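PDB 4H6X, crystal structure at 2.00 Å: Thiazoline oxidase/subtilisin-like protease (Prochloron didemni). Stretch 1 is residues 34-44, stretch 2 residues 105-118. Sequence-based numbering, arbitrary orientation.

Stretch 1 34-44: TIVIIDGDPDY
Stretch 2 (105-118) VLNDHACHVTSTIV

How do the backbones lie? Stretch 1 begins as an extended strand at Thr-34 and passes into a loop by Gly-40; stretch 2 is helical throughout. Strand and helix run nearly antiparallel, at 155°, their axes approaching to 9.0 Å. The CA atoms of Ile-35 and Ile-117 are 9.0 Å apart, but the loop comes far closer: 4.2 Å for Gly-40 with Asn-107, 4.4 Å for Pro-42 with Cys-111.

What lets the loop come so close at Leu-106 and Asn-107? Gly-40 does: its CA makes a CA-H...O contact with Leu-106 O at 3.5 Å, and an ideal CB there would lie 2.3 Å from that oxygen, a clash. Asn-107 (chi1 m) then accepts a nearly linear hydrogen bond on OD1 from Asp-41 N, at 2.8 Å and 175°.

How does His-109 engage Asp-39? With chi1 t, it donates from ND1 to Asp-39 OD2 at 2.7 Å, and weakly from ND1 to Asp-39 OD1 at 3.4 Å. The carboxylate (chi1 t) meets the ring's edge, near its plane, where the N-H points. Asp-39 OD1 also accepts from Gly-40 N at 2.6 Å.

What fills the space from Ala-110 to Cys-111? The small Ala-110 points toward the loop, its CB 3.3 Å from Gly-40 O and 4.2 Å from Pro-42 CD. Cys-111 (chi1 m) brings SG within 3.7 Å of Pro-42 CA and 3.2 Å of Asp-43 N.

How does the helix finish against the strand? Through mainly apolar packing: alternation along the strand turns Ile-35 and Ile-37 (both chi1 m) toward it. Val-113 CG1 (chi1 t) lies 4.2 Å from Ile-37 CG2, and Thr-114 OG1 (chi1 m) 3.6 Å from Ile-37 CD1. Ile-117 (m, t) bridges both isoleucines, its CD1 3.9 Å from Ile-37 CD1 and its CG2 3.7 Å from Ile-35 CD1.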

ATOM      1  N   THR A  34      -0.868  13.260   1.607  1.00 28.74           N
ATOM      2  CA  THR A  34      -0.548  12.456   2.791  1.00 27.17           C
ATOM      3  C   THR A  34      -1.218  11.094   2.731  1.00 25.97           C
ATOM      4  O   THR A  34      -2.444  11.013   2.598  1.00 26.76           O
ATOM      5  CB  THR A  34      -0.967  13.188   4.087  1.00 27.42           C
ATOM      6  OG1 THR A  34      -0.205  14.394   4.195  1.00 27.17           O
ATOM      7  CG2 THR A  34      -0.726  12.292   5.338  1.00 27.59           C
ATOM      8  N   ILE A  35      -0.409  10.038   2.821  1.00 23.58           N
ATOM      9  CA  ILE A  35      -0.909   8.667   2.887  1.00 22.41           C
ATOM     10  C   ILE A  35      -0.693   8.185   4.316  1.00 22.34           C
ATOM     11  O   ILE A  35       0.420   8.244   4.824  1.00 21.27           O
ATOM     12  CB  ILE A  35      -0.138   7.722   1.915  1.00 23.64           C
ATOM     13  CG1 ILE A  35      -0.228   8.225   0.456  1.00 22.98           C
ATOM     14  CG2 ILE A  35      -0.637   6.281   2.041  1.00 22.55           C
ATOM     15  CD1 ILE A  35       1.011   7.907  -0.372  1.00 23.16           C
ATOM     16  N   VAL A  36      -1.764   7.725   4.964  1.00 22.93           N
ATOM     17  CA  VAL A  36      -1.635   7.137   6.299  1.00 22.53           C
ATOM     18  C   VAL A  36      -1.773   5.634   6.151  1.00 22.31           C
ATOM     19  O   VAL A  36      -2.771   5.138   5.617  1.00 21.44           O
ATOM     20  CB  VAL A  36      -2.665   7.696   7.314  1.00 22.79           C
ATOM     21  CG1 VAL A  36      -2.487   7.035   8.678  1.00 21.57           C
ATOM     22  CG2 VAL A  36      -2.509   9.211   7.452  1.00 22.70           C
ATOM     23  N   ILE A  37      -0.772   4.917   6.649  1.00 22.11           N
ATOM     24  CA  ILE A  37      -0.718   3.473   6.522  1.00 21.83           C
ATOM     25  C   ILE A  37      -1.025   2.830   7.866  1.00 22.73           C
ATOM     26  O   ILE A  37      -0.248   2.957   8.836  1.00 22.92           O
ATOM     27  CB  ILE A  37       0.669   3.012   6.005  1.00 21.86           C
ATOM     28  CG1 ILE A  37       0.944   3.621   4.617  1.00 22.55           C
ATOM     29  CG2 ILE A  37       0.769   1.494   5.957  1.00 20.13           C
ATOM     30  CD1 ILE A  37       2.364   3.357   4.111  1.00 21.62           C
ATOM     31  N   ILE A  38      -2.170   2.161   7.911  1.00 22.04           N
ATOM     32  CA  ILE A  38      -2.603   1.420   9.083  1.00 22.47           C
ATOM     33  C   ILE A  38      -2.136  -0.019   8.917  1.00 23.66           C
ATOM     34  O   ILE A  38      -2.726  -0.816   8.159  1.00 23.61           O
ATOM     35  CB  ILE A  38      -4.136   1.542   9.298  1.00 21.52           C
ATOM     36  CG1 ILE A  38      -4.520   3.027   9.468  1.00 21.04           C
ATOM     37  CG2 ILE A  38      -4.589   0.669  10.471  1.00 21.66           C
ATOM     38  CD1 ILE A  38      -6.024   3.295   9.545  1.00 21.10           C
ATOM     39  N   ASP A  39      -1.052  -0.357   9.620  1.00 23.90           N
ATOM     40  CA  ASP A  39      -0.394  -1.652   9.431  1.00 24.56           C
ATOM     41  C   ASP A  39       0.521  -1.849  10.639  1.00 25.20           C
ATOM     42  O   ASP A  39       0.289  -1.237  11.686  1.00 24.67           O
ATOM     43  CB  ASP A  39       0.407  -1.630   8.109  1.00 25.64           C
ATOM     44  CG  ASP A  39       0.739  -3.031   7.572  1.00 29.35           C
ATOM     45  OD1 ASP A  39       0.854  -4.004   8.357  1.00 31.74           O
ATOM     46  OD2 ASP A  39       0.938  -3.145   6.345  1.00 29.28           O
ATOM     47  N   GLY A  40       1.550  -2.679  10.503  1.00 24.91           N
ATOM     48  CA  GLY A  40       2.547  -2.858  11.578  1.00 24.65           C
ATOM     49  C   GLY A  40       3.560  -1.727  11.651  1.00 24.75           C
ATOM     50  O   GLY A  40       3.364  -0.642  11.082  1.00 23.05           O
ATOM     51  N   ASP A  41       4.659  -1.996  12.351  1.00 24.52           N
ATOM     52  CA  ASP A  41       5.701  -1.024  12.607  1.00 26.08           C
ATOM     53  C   ASP A  41       6.883  -1.279  11.657  1.00 26.43           C
ATOM     54  O   ASP A  41       7.609  -2.258  11.824  1.00 26.18           O
ATOM     55  CB  ASP A  41       6.148  -1.134  14.077  1.00 26.76           C
ATOM     56  CG  ASP A  41       7.080  -0.017  14.497  1.00 28.83           C
ATOM     57  OD1 ASP A  41       7.345   0.890  13.697  1.00 27.48           O
ATOM     58  OD2 ASP A  41       7.554  -0.042  15.650  1.00 30.12           O
ATOM     59  N   PRO A  42       7.081  -0.390  10.667  1.00 26.49           N
ATOM     60  CA  PRO A  42       8.125  -0.553   9.664  1.00 26.42           C
ATOM     61  C   PRO A  42       9.494  -0.114  10.182  1.00 26.78           C
ATOM     62  O   PRO A  42       9.595   0.603  11.186  1.00 26.36           O
ATOM     63  CB  PRO A  42       7.674   0.395   8.551  1.00 25.94           C
ATOM     64  CG  PRO A  42       7.047   1.509   9.295  1.00 25.90           C
ATOM     65  CD  PRO A  42       6.327   0.857  10.456  1.00 25.63           C
ATOM     66  N   ASP A  43      10.533  -0.530   9.471  1.00 27.40           N
ATOM     67  CA  ASP A  43      11.913  -0.321   9.912  1.00 27.00           C
ATOM     68  C   ASP A  43      12.483   0.880   9.166  1.00 26.73           C
ATOM     69  O   ASP A  43      12.873   0.772   8.014  1.00 27.04           O
ATOM     70  CB  ASP A  43      12.722  -1.602   9.655  1.00 26.35           C
ATOM     71  CG  ASP A  43      14.201  -1.485  10.054  1.00 29.33           C
ATOM     72  OD1 ASP A  43      14.641  -0.423  10.549  1.00 28.68           O
ATOM     73  OD2 ASP A  43      14.924  -2.483   9.852  1.00 28.51           O
ATOM     74  N   TYR A  44      12.515   2.026   9.837  1.00 27.71           N
ATOM     75  CA  TYR A  44      12.982   3.280   9.232  1.00 30.97           C
ATOM     76  C   TYR A  44      14.501   3.415   9.098  1.00 32.26           C
ATOM     77  O   TYR A  44      14.976   4.451   8.638  1.00 33.27           O
ATOM     78  CB  TYR A  44      12.462   4.479  10.034  1.00 31.53           C
ATOM     79  CG  TYR A  44      11.047   4.896   9.732  1.00 31.59           C
ATOM     80  CD1 TYR A  44      10.218   4.125   8.902  1.00 31.58           C
ATOM     81  CD2 TYR A  44      10.515   6.047  10.303  1.00 30.55           C
ATOM     82  CE1 TYR A  44       8.912   4.514   8.634  1.00 30.31           C
ATOM     83  CE2 TYR A  44       9.215   6.434  10.035  1.00 29.38           C
ATOM     84  CZ  TYR A  44       8.419   5.664   9.208  1.00 29.24           C
ATOM     85  OH  TYR A  44       7.111   6.052   8.960  1.00 29.31           O
ATOM     86  N   VAL A 105       5.002 -10.881  11.466  1.00 24.16           N
ATOM     87  CA  VAL A 105       4.214 -10.908  10.228  1.00 25.83           C
ATOM     88  C   VAL A 105       3.716  -9.498   9.910  1.00 24.80           C
ATOM     89  O   VAL A 105       3.896  -9.019   8.795  1.00 23.65           O
ATOM     90  CB  VAL A 105       3.030 -11.909  10.278  1.00 26.20           C
ATOM     91  CG1 VAL A 105       2.114 -11.757   9.058  1.00 26.58           C
ATOM     92  CG2 VAL A 105       3.530 -13.345  10.355  1.00 25.59           C
ATOM     93  N   LEU A 106       3.117  -8.840  10.903  1.00 26.99           N
ATOM     94  CA  LEU A 106       2.562  -7.482  10.729  1.00 29.00           C
ATOM     95  C   LEU A 106       3.629  -6.432  10.461  1.00 26.89           C
ATOM     96  O   LEU A 106       3.453  -5.563   9.594  1.00 25.43           O
ATOM     97  CB  LEU A 106       1.731  -7.069  11.952  1.00 31.18           C
ATOM     98  CG  LEU A 106       0.595  -6.084  11.654  1.00 35.03           C
ATOM     99  CD1 LEU A 106      -0.506  -6.769  10.859  1.00 35.47           C
ATOM    100  CD2 LEU A 106       0.036  -5.485  12.940  1.00 35.91           C
ATOM    101  N   ASN A 107       4.734  -6.490  11.206  1.00 24.90           N
ATOM    102  CA  ASN A 107       5.787  -5.486  11.034  1.00 24.38           C
ATOM    103  C   ASN A 107       6.533  -5.690   9.730  1.00 25.12           C
ATOM    104  O   ASN A 107       6.909  -4.721   9.054  1.00 25.29           O
ATOM    105  CB  ASN A 107       6.760  -5.497  12.208  1.00 24.95           C
ATOM    106  CG  ASN A 107       6.091  -5.131  13.515  1.00 27.03           C
ATOM    107  OD1 ASN A 107       5.019  -4.518  13.528  1.00 26.37           O
ATOM    108  ND2 ASN A 107       6.722  -5.505  14.630  1.00 27.59           N
ATOM    109  N   ASP A 108       6.729  -6.960   9.377  1.00 24.09           N
ATOM    110  CA  ASP A 108       7.364  -7.311   8.114  1.00 25.99           C
ATOM    111  C   ASP A 108       6.507  -6.773   6.952  1.00 25.91           C
ATOM    112  O   ASP A 108       7.022  -6.184   6.002  1.00 25.72           O
ATOM    113  CB  ASP A 108       7.506  -8.834   8.013  1.00 26.35           C
ATOM    114  CG  ASP A 108       8.076  -9.280   6.689  1.00 27.99           C
ATOM    115  OD1 ASP A 108       9.311  -9.268   6.561  1.00 29.05           O
ATOM    116  OD2 ASP A 108       7.291  -9.647   5.788  1.00 27.50           O
ATOM    117  N   HIS A 109       5.199  -6.984   7.063  1.00 25.62           N
ATOM    118  CA  HIS A 109       4.228  -6.542   6.059  1.00 27.03           C
ATOM    119  C   HIS A 109       4.260  -5.010   5.902  1.00 26.24           C
ATOM    120  O   HIS A 109       4.269  -4.478   4.787  1.00 26.91           O
ATOM    121  CB  HIS A 109       2.847  -7.046   6.480  1.00 26.69           C
ATOM    122  CG  HIS A 109       1.785  -6.834   5.457  1.00 30.19           C
ATOM    123  ND1 HIS A 109       1.050  -5.669   5.380  1.00 30.16           N
ATOM    124  CD2 HIS A 109       1.313  -7.646   4.484  1.00 29.72           C
ATOM    125  CE1 HIS A 109       0.184  -5.767   4.387  1.00 31.43           C
ATOM    126  NE2 HIS A 109       0.329  -6.955   3.826  1.00 32.04           N
ATOM    127  N   ALA A 110       4.318  -4.309   7.032  1.00 25.54           N
ATOM    128  CA  ALA A 110       4.459  -2.866   7.062  1.00 25.23           C
ATOM    129  C   ALA A 110       5.709  -2.385   6.327  1.00 25.43           C
ATOM    130  O   ALA A 110       5.645  -1.396   5.609  1.00 23.61           O
ATOM    131  CB  ALA A 110       4.475  -2.360   8.501  1.00 24.73           C
ATOM    132  N   CYS A 111       6.842  -3.071   6.512  1.00 26.39           N
ATOM    133  CA  CYS A 111       8.074  -2.653   5.810  1.00 26.27           C
ATOM    134  C   CYS A 111       7.892  -2.758   4.315  1.00 24.65           C
ATOM    135  O   CYS A 111       8.308  -1.875   3.573  1.00 25.34           O
ATOM    136  CB  CYS A 111       9.287  -3.503   6.187  1.00 28.00           C
ATOM    137  SG  CYS A 111       9.906  -3.258   7.860  1.00 34.07           S
ATOM    138  N   HIS A 112       7.308  -3.872   3.896  1.00 23.75           N
ATOM    139  CA  HIS A 112       7.110  -4.173   2.496  1.00 25.30           C
ATOM    140  C   HIS A 112       6.147  -3.158   1.869  1.00 24.27           C
ATOM    141  O   HIS A 112       6.479  -2.511   0.875  1.00 24.45           O
ATOM    142  CB  HIS A 112       6.557  -5.590   2.334  1.00 25.34           C
ATOM    143  CG  HIS A 112       6.863  -6.204   1.009  1.00 29.76           C
ATOM    144  ND1 HIS A 112       6.096  -5.974  -0.112  1.00 29.45           N
ATOM    145  CD2 HIS A 112       7.865  -7.033   0.617  1.00 31.42           C
ATOM    146  CE1 HIS A 112       6.602  -6.642  -1.135  1.00 32.15           C
ATOM    147  NE2 HIS A 112       7.674  -7.295  -0.719  1.00 32.46           N
ATOM    148  N   VAL A 113       4.957  -3.053   2.453  1.00 23.14           N
ATOM    149  CA  VAL A 113       3.906  -2.141   1.967  1.00 24.50           C
ATOM    150  C   VAL A 113       4.421  -0.705   1.897  1.00 23.58           C
ATOM    151  O   VAL A 113       4.263  -0.055   0.888  1.00 24.24           O
ATOM    152  CB  VAL A 113       2.634  -2.255   2.851  1.00 25.03           C
ATOM    153  CG1 VAL A 113       1.729  -1.033   2.717  1.00 27.12           C
ATOM    154  CG2 VAL A 113       1.882  -3.515   2.477  1.00 25.93           C
ATOM    155  N   THR A 114       5.083  -0.237   2.952  1.00 23.00           N
ATOM    156  CA  THR A 114       5.551   1.147   3.001  1.00 24.01           C
ATOM    157  C   THR A 114       6.612   1.418   1.926  1.00 25.06           C
ATOM    158  O   THR A 114       6.572   2.456   1.258  1.00 24.87           O
ATOM    159  CB  THR A 114       6.060   1.515   4.409  1.00 23.96           C
ATOM    160  OG1 THR A 114       5.023   1.250   5.371  1.00 24.27           O
ATOM    161  CG2 THR A 114       6.446   2.973   4.486  1.00 24.32           C
ATOM    162  N   SER A 115       7.542   0.479   1.757  1.00 24.00           N
ATOM    163  CA  SER A 115       8.572   0.599   0.713  1.00 24.89           C
ATOM    164  C   SER A 115       7.965   0.597  -0.700  1.00 24.85           C
ATOM    165  O   SER A 115       8.440   1.314  -1.591  1.00 25.24           O
ATOM    166  CB  SER A 115       9.638  -0.504   0.866  1.00 24.47           C
ATOM    167  OG  SER A 115       9.127  -1.789   0.497  1.00 24.89           O
ATOM    168  N   THR A 116       6.911  -0.194  -0.898  1.00 24.96           N
ATOM    169  CA  THR A 116       6.203  -0.234  -2.197  1.00 27.94           C
ATOM    170  C   THR A 116       5.602   1.125  -2.561  1.00 26.77           C
ATOM    171  O   THR A 116       5.549   1.518  -3.734  1.00 25.60           O
ATOM    172  CB  THR A 116       5.107  -1.325  -2.194  1.00 30.05           C
ATOM    173  OG1 THR A 116       5.744  -2.608  -2.121  1.00 35.03           O
ATOM    174  CG2 THR A 116       4.243  -1.274  -3.465  1.00 34.53           C
ATOM    175  N   ILE A 117       5.138   1.831  -1.541  1.00 25.09           N
ATOM    176  CA  ILE A 117       4.504   3.112  -1.736  1.00 24.20           C
ATOM    177  C   ILE A 117       5.550   4.215  -1.860  1.00 24.63           C
ATOM    178  O   ILE A 117       5.449   5.081  -2.740  1.00 24.08           O
ATOM    179  CB  ILE A 117       3.478   3.405  -0.606  1.00 22.66           C
ATOM    180  CG1 ILE A 117       2.297   2.416  -0.716  1.00 22.15           C
ATOM    181  CG2 ILE A 117       3.004   4.846  -0.685  1.00 23.20           C
ATOM    182  CD1 ILE A 117       1.377   2.363   0.497  1.00 20.84           C
ATOM    183  N   VAL A 118       6.548   4.195  -0.985  1.00 24.26           N
ATOM    184  CA  VAL A 118       7.388   5.384  -0.830  1.00 26.17           C
ATOM    185  C   VAL A 118       8.904   5.172  -0.912  1.00 27.17           C
ATOM    186  O   VAL A 118       9.674   6.126  -0.759  1.00 27.43           O
ATOM    187  CB  VAL A 118       7.010   6.170   0.445  1.00 26.35           C
ATOM    188  CG1 VAL A 118       7.697   5.593   1.684  1.00 26.77           C
ATOM    189  CG2 VAL A 118       7.318   7.650   0.287  1.00 26.57           C
TER